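Local coordinates for DNA primase (Helicobacter pylori, PDB 4EHS), which synthesises the short RNA primers used by DNA polymerase in replication and, through its C-terminal domain, binds the DnaB helicase and stimulates its unwinding activity, at the interface of chains A and B. Coordinates in Å, arbitrary orientation; residue numbers count along the deposited sequence, not the author numbering. Chains: chain A/B, DNA primase.

The interface of chains A and B. Residues chain A 121, 123-124, 127; chain B 48, 71-73.
A:Ser123 and A:Ile127, on one face of the start of helix 122-140, meet B:Cys71 and B:Leu48 in a homodimer contact, where the last helix of one helicase-binding domain docks on the end of helix 64-71 of its two-fold mate; this patch and its symmetry twin help join the two copies of the deposited dimer. The polar centre is the hydroxyl of A:Ser123, whose OG donates to the backbone carbonyl O of B:Cys71 at 2.8 Å. The approach lies in the carbonyl plane, on a lone pair, with a C=O...OG angle of 133°. A chi1 of 54° tucks OG between its own backbone N and carbonyl carbon. There it also reaches water 1, 2.8 Å from OG, which the backbone N of A:Ser123 shares and which passes the link on to B:Gln72 O. The serine thus holds one carbonyl directly and the next through water, where the partner helix runs out. Beside OG, the CB of A:Ser123 rests on B:Glu73 CB at 3.7 Å.

One residue along, the extended chains of A:Glu124 and B:Gln72 lie side by side and point the same way, with carboxylate and amide planes turned 61° apart. Their polar ends do not bond directly, the carboxylate OE2 of A:Glu124 standing 3.9 Å from the amide NE2 of B:Gln72. OE2 rests instead beside the chain, 3.3 Å from B:Gln72 CG. Water 2 bridges the two groups: NE2 of B:Gln72 reaches it at 3.0 Å along a nearly straight N-H, and it lies a notably short 2.4 Å from A:Glu124 OE2. A:Pro121 adds its ring carbon CG against the same methylene of B:Gln72.

On the opposite flank A:Ile127 meets B:Leu48 at about a right angle, methyl tip to methyl tip, CD1 to CD2 at 3.6 Å. Repeated by the two-fold axis, the patch may belong to the contact that pairs the C-terminal, DnaB-binding domains in solution, although the whole primase is a monomer.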
loop_
_atom_site.group_PDB
_atom_site.type_symbol
_atom_site.label_atom_id
_atom_site.label_comp_id
_atom_site.label_asym_id
_atom_site.label_seq_id
_atom_site.Cartn_x
_atom_site.Cartn_y
_atom_site.Cartn_z
ATOM N N PRO A 121 -14.572 5.192 -12.455
ATOM C CA PRO A 121 -14.903 4.601 -13.739
ATOM C C PRO A 121 -15.345 3.147 -13.505
ATOM O O PRO A 121 -14.840 2.486 -12.602
ATOM C CB PRO A 121 -13.544 4.621 -14.497
ATOM C CG PRO A 121 -12.771 5.740 -13.860
ATOM C CD PRO A 121 -13.287 5.943 -12.476
ATOM N N SER A 123 -14.586 0.349 -14.906
ATOM C CA SER A 123 -13.570 -0.729 -14.893
ATOM C C SER A 123 -12.756 -0.663 -13.592
ATOM O O SER A 123 -12.263 -1.693 -13.114
ATOM C CB SER A 123 -12.655 -0.641 -16.098
ATOM O OG SER A 123 -12.121 0.672 -16.131
ATOM N N GLU A 124 -12.660 0.534 -13.010
ATOM C CA GLU A 124 -11.948 0.668 -11.738
ATOM C C GLU A 124 -12.784 0.185 -10.551
ATOM O O GLU A 124 -12.218 -0.383 -9.635
ATOM C CB GLU A 124 -11.549 2.133 -11.511
ATOM C CG GLU A 124 -10.323 2.529 -12.357
ATOM C CD GLU A 124 -9.785 3.930 -12.030
ATOM O OE1 GLU A 124 -10.080 4.486 -10.943
ATOM O OE2 GLU A 124 -9.066 4.488 -12.867
ATOM N N ILE A 127 -12.138 -3.493 -10.701
ATOM C CA ILE A 127 -10.816 -3.866 -10.203
ATOM C C ILE A 127 -10.726 -3.780 -8.687
ATOM O O ILE A 127 -10.176 -4.609 -8.049
ATOM C CB ILE A 127 -9.697 -3.018 -10.827
ATOM C CG1 ILE A 127 -9.645 -3.220 -12.313
ATOM C CG2 ILE A 127 -8.395 -3.471 -10.301
ATOM C CD1 ILE A 127 -8.820 -2.257 -13.030
ATOM N N LEU B 48 -2.862 -7.439 -13.878
ATOM C CA LEU B 48 -3.283 -6.167 -13.273
ATOM C C LEU B 48 -3.855 -6.445 -11.912
ATOM O O LEU B 48 -3.611 -5.687 -10.972
ATOM C CB LEU B 48 -4.290 -5.400 -14.114
ATOM C CG LEU B 48 -4.753 -3.997 -13.666
ATOM C CD1 LEU B 48 -3.589 -3.008 -13.561
ATOM C CD2 LEU B 48 -5.799 -3.448 -14.654
ATOM N N CYS B 71 -6.079 1.252 -16.537
ATOM C CA CYS B 71 -7.017 1.036 -15.400
ATOM C C CYS B 71 -8.421 1.453 -15.778
ATOM O O CYS B 71 -9.414 0.881 -15.307
ATOM C CB CYS B 71 -6.567 1.960 -14.276
ATOM S SG CYS B 71 -5.058 1.335 -13.535
ATOM N N GLN B 72 -8.517 2.504 -16.569
ATOM C CA GLN B 72 -9.835 3.054 -16.995
ATOM C C GLN B 72 -10.438 2.327 -18.206
ATOM O O GLN B 72 -11.566 2.677 -18.689
ATOM C CB GLN B 72 -9.698 4.530 -17.270
ATOM C CG GLN B 72 -9.510 5.304 -16.005
ATOM C CD GLN B 72 -9.195 6.743 -16.297
ATOM O OE1 GLN B 72 -9.698 7.309 -17.244
ATOM N NE2 GLN B 72 -8.342 7.341 -15.484
ATOM N N GLU B 73 -9.721 1.312 -18.681
ATOM C CA GLU B 73 -10.137 0.563 -19.874
ATOM C C GLU B 73 -10.320 1.520 -21.055
ATOM O O GLU B 73 -11.214 1.318 -21.892
ATOM C CB GLU B 73 -11.472 -0.150 -19.612
ATOM C CG GLU B 73 -11.572 -1.551 -20.182
ATOM C CD GLU B 73 -10.492 -2.477 -19.632
ATOM O OE1 GLU B 73 -10.461 -2.693 -18.404
ATOM O OE2 GLU B 73 -9.678 -3.005 -20.434
HETATM O O HOH W 1 -14.289 1.844 -17.385
HETATM O O HOH W 2 -7.050 5.830 -13.209
#